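Local structure of Glyoxalase/Bleomycin resistance protein/dioxygenase domain (Frankia sp., 2RK0) at residues A[91-95]-A[96-100]; A[104-108]-A[109-113]. The protein is of unknown specific function but belongs to the glyoxalase/bleomycin resistance/dioxygenase superfamily, whose members share paired beta-alpha-beta-beta-beta units and are often metal-dependent enzymes. All coordinates share one frame; numbering follows the deposited sequence.

How the interactions relate
Both contacts are local and follow each other along the chain: interaction 1 closes the C-terminal end of helix 83-96, and interaction 2 is the hairpin of strands 104-106 and 109-115, in which 104-106 is the outermost strand, within this chain, of the sheet with 72-80 and 121-127. Neither is a core contact throughout. Interaction 1 lies mainly at the surface with Leu93 buried, whereas interaction 2 is partly buried through Gly109 and Trp110. Helix-end carbonyls and an aromatic ring dominate the first; paired strand amides, an indole and a water the second. Their centres are about 18 Å apart, yet they touch where Phe100 CB lies 3.5 Å from Ala113 O and Phe100 and Leu93 meet Leu112.

Interaction 1: residues A[91-95]-A[96-100]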
# COMPACT_ATOMS: atom_id res chain seq x y z
N GLU A 91 -2.65 3.31 22.48
CA GLU A 91 -2.80 4.46 23.35
C GLU A 91 -3.10 5.72 22.54
O GLU A 91 -4.00 6.48 22.87
CB GLU A 91 -1.52 4.66 24.17
CG GLU A 91 -1.17 3.47 25.06
CD GLU A 91 0.26 3.55 25.62
OE1 GLU A 91 0.60 4.58 26.24
OE2 GLU A 91 1.02 2.57 25.44
N ARG A 92 -2.34 5.93 21.48
CA ARG A 92 -2.53 7.09 20.62
C ARG A 92 -3.88 7.04 19.90
O ARG A 92 -4.58 8.05 19.82
CB ARG A 92 -1.40 7.16 19.59
CG ARG A 92 -0.06 7.52 20.19
CD ARG A 92 1.03 7.50 19.13
NE ARG A 92 2.33 7.89 19.66
CZ ARG A 92 3.45 7.87 18.95
NH1 ARG A 92 3.43 7.48 17.68
NH2 ARG A 92 4.59 8.25 19.51
N LEU A 93 -4.23 5.87 19.38
CA LEU A 93 -5.50 5.71 18.67
C LEU A 93 -6.66 6.03 19.60
O LEU A 93 -7.58 6.76 19.23
CB LEU A 93 -5.63 4.28 18.13
CG LEU A 93 -4.63 3.89 17.04
CD1 LEU A 93 -4.73 2.40 16.75
CD2 LEU A 93 -4.90 4.71 15.78
N ALA A 94 -6.61 5.48 20.80
CA ALA A 94 -7.66 5.70 21.79
C ALA A 94 -7.75 7.17 22.15
O ALA A 94 -8.83 7.77 22.12
CB ALA A 94 -7.38 4.87 23.03
N LYS A 95 -6.61 7.76 22.49
CA LYS A 95 -6.54 9.16 22.86
C LYS A 95 -7.13 10.03 21.75
O LYS A 95 -7.80 11.02 22.01
CB LYS A 95 -5.08 9.56 23.12
CG LYS A 95 -4.89 10.48 24.32
CD LYS A 95 -3.42 10.80 24.57
CE LYS A 95 -2.60 9.55 24.93
NZ LYS A 95 -2.99 8.95 26.23
N ALA A 96 -6.88 9.64 20.50
CA ALA A 96 -7.37 10.38 19.35
C ALA A 96 -8.82 10.05 18.99
O ALA A 96 -9.42 10.70 18.12
CB ALA A 96 -6.46 10.13 18.15
N GLY A 97 -9.38 9.04 19.64
CA GLY A 97 -10.75 8.66 19.35
C GLY A 97 -10.87 8.02 17.97
O GLY A 97 -11.92 8.09 17.34
N ALA A 98 -9.79 7.41 17.51
CA ALA A 98 -9.78 6.75 16.21
C ALA A 98 -10.48 5.39 16.27
O ALA A 98 -10.78 4.88 17.35
CB ALA A 98 -8.35 6.57 15.74
N ALA A 99 -10.74 4.80 15.10
CA ALA A 99 -11.37 3.49 15.02
C ALA A 99 -10.29 2.41 15.04
O ALA A 99 -9.33 2.48 14.27
CB ALA A 99 -12.20 3.38 13.74
N PHE A 100 -10.43 1.43 15.92
CA PHE A 100 -9.46 0.36 16.02
C PHE A 100 -9.94 -0.74 16.95
O PHE A 100 -10.81 -0.52 17.79
CB PHE A 100 -8.11 0.90 16.52
CG PHE A 100 -8.09 1.21 18.00
CD1 PHE A 100 -7.63 0.27 18.92
CD2 PHE A 100 -8.54 2.44 18.47
CE1 PHE A 100 -7.63 0.55 20.29
CE2 PHE A 100 -8.55 2.73 19.84
CZ PHE A 100 -8.09 1.79 20.75
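Leu93 and Phe100 meet where helix 83-96 ends in a Schellman motif and the chain folds back along its last turn. The tight part is built on Leu93. Its CB sits over one face of the Phe100 ring, 3.9 Å from the ring centroid and 30° off the normal, a CH-pi contact, while CD1 reaches Phe100 CB at 3.7 Å. Phe100 holds CG between its backbone N and carbonyl carbon (chi1 75°), which brings the ring back against the helix. The other methyl of Leu93, CD2, packs on Ala98 CB. Trp22 and Ile26 of helix 16-27 and Phe114 of strand 109-115 also touch Leu93, so this buried leucine joins the helix end to both neighbouring elements.

Backbone bonds close the turn beside this apolar patch. Two of them make the Schellman motif: Ala98 N donates to Leu93 O at 2.9 Å with an N-H...O angle of 161°, and Gly97 N to Ala94 O at 2.8 Å, coming from above that carbonyl's plane and not onto a lone pair. Ala96 N bonds Arg92 O one turn back. The positive phi of Gly97 lets the chain reverse here. The carbonyls of Arg92, Leu93 and Ala94 are thereby met by the amides of Ala96, Ala98 and Gly97.

The opposite character appears at Ala94, Lys95 and Ala96, which are exposed. Ala94 gives Phe100 a lighter touch, CB to CZ, and Lys95 sends its chain away from the turn, with bends at its last two torsions. Arg92 also leaves the contact: its guanidinium forms a salt bridge with Asp28 and a hydrogen bond to Ile26 O. At the border between the two sides, the Phe100 ring slants past the Ala94 backbone, with CE2 3.5 Å from Ala94 N.

Interaction 2: residues A[104-108]-A[109-113]; sequences QELPF and GWILA
Gln104 and Ile111 form an antiparallel hydrogen-bonded pair in the beta hairpin of strands 104-106 and 109-115, whose short segments run at 149° to each other. Gln104 N donates to Ile111 O at 2.8 Å, almost straight, and Ile111 N returns a bond to Gln104 O. Nearer the type I turn from Leu106 to Gly109, Leu106 N bonds Gly109 O at 2.7 Å, but the return bond from Gly109 N to Leu106 O is weak. Gly109 has a positive phi in an almost fully extended backbone, a shape that glycine can take.

Apolar contact on the Leu106 and Ile111 face is slight: their CD1 methyls meet at 3.7 Å. On the other face, Glu105 and Trp110, a non-hydrogen-bonded pair, run alongside each other in the same direction. With CG anti to the backbone N (chi1 175°), the extended Glu105 chain passes obliquely by the indole, from CD1 and NE1 towards CZ2, with CB and CG each 3.6 Å from Trp110 NE1. The carboxylate and indole planes are only 21° apart.

One water bridges the polar atoms of this pair; it accepts from Trp110 NE1 at 3.0 Å and donates weakly to Glu105 OE1. The other carboxylate oxygen, OE2, forms a salt bridge with Arg128, which also touches Trp110. Met83 and Leu86 of helix 83-96 pack against the indole too. The chemistry implies a divided role for Trp110: its carbon framework joins hairpin to helix, while NE1 is satisfied by water beside a carboxylate whose negative charge Arg128 would tend to stabilise.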
# COMPACT_ATOMS: atom_id res chain seq x y z
N GLN A 104 -4.66 -8.11 18.56
CA GLN A 104 -5.07 -9.50 18.63
C GLN A 104 -3.91 -10.47 18.51
O GLN A 104 -3.04 -10.32 17.65
CB GLN A 104 -6.10 -9.77 17.53
CG GLN A 104 -6.51 -11.22 17.41
CD GLN A 104 -7.63 -11.41 16.42
OE1 GLN A 104 -7.70 -10.71 15.40
NE2 GLN A 104 -8.53 -12.36 16.70
N GLU A 105 -3.89 -11.47 19.40
CA GLU A 105 -2.85 -12.48 19.38
C GLU A 105 -3.28 -13.60 18.44
O GLU A 105 -4.34 -14.19 18.61
CB GLU A 105 -2.60 -13.05 20.78
CG GLU A 105 -1.59 -14.19 20.78
CD GLU A 105 -1.22 -14.66 22.17
OE1 GLU A 105 -2.02 -14.46 23.10
OE2 GLU A 105 -0.12 -15.23 22.34
N LEU A 106 -2.44 -13.86 17.45
CA LEU A 106 -2.71 -14.90 16.46
C LEU A 106 -1.58 -15.91 16.46
O LEU A 106 -0.54 -15.69 17.07
CB LEU A 106 -2.90 -14.26 15.08
CG LEU A 106 -4.17 -13.40 14.97
CD1 LEU A 106 -4.18 -12.64 13.65
CD2 LEU A 106 -5.40 -14.30 15.08
N PRO A 107 -1.76 -17.03 15.76
CA PRO A 107 -0.72 -18.06 15.70
C PRO A 107 0.66 -17.57 15.26
O PRO A 107 1.67 -17.94 15.85
CB PRO A 107 -1.30 -19.08 14.73
CG PRO A 107 -2.78 -18.97 15.00
CD PRO A 107 -2.97 -17.47 15.04
N PHE A 108 0.70 -16.71 14.25
CA PHE A 108 1.98 -16.24 13.74
C PHE A 108 2.39 -14.84 14.13
O PHE A 108 3.38 -14.32 13.62
CB PHE A 108 1.98 -16.39 12.22
CG PHE A 108 1.97 -17.83 11.77
CD1 PHE A 108 3.08 -18.64 11.99
CD2 PHE A 108 0.83 -18.39 11.19
CE1 PHE A 108 3.06 -19.98 11.63
CE2 PHE A 108 0.80 -19.73 10.83
CZ PHE A 108 1.92 -20.53 11.05
N GLY A 109 1.65 -14.22 15.05
CA GLY A 109 1.99 -12.88 15.49
C GLY A 109 0.82 -12.14 16.11
O GLY A 109 -0.22 -12.73 16.39
N TRP A 110 1.01 -10.84 16.32
CA TRP A 110 -0.01 -9.96 16.89
C TRP A 110 -0.34 -8.91 15.84
O TRP A 110 0.55 -8.40 15.16
CB TRP A 110 0.52 -9.27 18.15
CG TRP A 110 0.76 -10.19 19.31
CD1 TRP A 110 -0.06 -10.39 20.38
CD2 TRP A 110 1.88 -11.06 19.49
NE1 TRP A 110 0.48 -11.33 21.22
CE2 TRP A 110 1.67 -11.76 20.70
CE3 TRP A 110 3.05 -11.32 18.75
CZ2 TRP A 110 2.58 -12.71 21.19
CZ3 TRP A 110 3.95 -12.27 19.24
CH2 TRP A 110 3.71 -12.95 20.45
N ILE A 111 -1.62 -8.58 15.72
CA ILE A 111 -2.04 -7.58 14.75
C ILE A 111 -2.94 -6.54 15.40
O ILE A 111 -3.81 -6.87 16.21
CB ILE A 111 -2.81 -8.22 13.57
CG1 ILE A 111 -1.90 -9.19 12.82
CG2 ILE A 111 -3.29 -7.13 12.60
CD1 ILE A 111 -2.60 -9.96 11.71
N LEU A 112 -2.71 -5.29 15.04
CA LEU A 112 -3.52 -4.19 15.53
C LEU A 112 -4.16 -3.60 14.28
O LEU A 112 -3.46 -3.08 13.41
CB LEU A 112 -2.64 -3.15 16.23
CG LEU A 112 -3.29 -1.84 16.68
CD1 LEU A 112 -4.50 -2.14 17.54
CD2 LEU A 112 -2.26 -1.01 17.45
N ALA A 113 -5.48 -3.71 14.16
CA ALA A 113 -6.16 -3.19 12.98
C ALA A 113 -6.79 -1.85 13.30
O ALA A 113 -7.50 -1.71 14.31
CB ALA A 113 -7.22 -4.20 12.51
O HOH W 1 -0.35 -11.80 24.10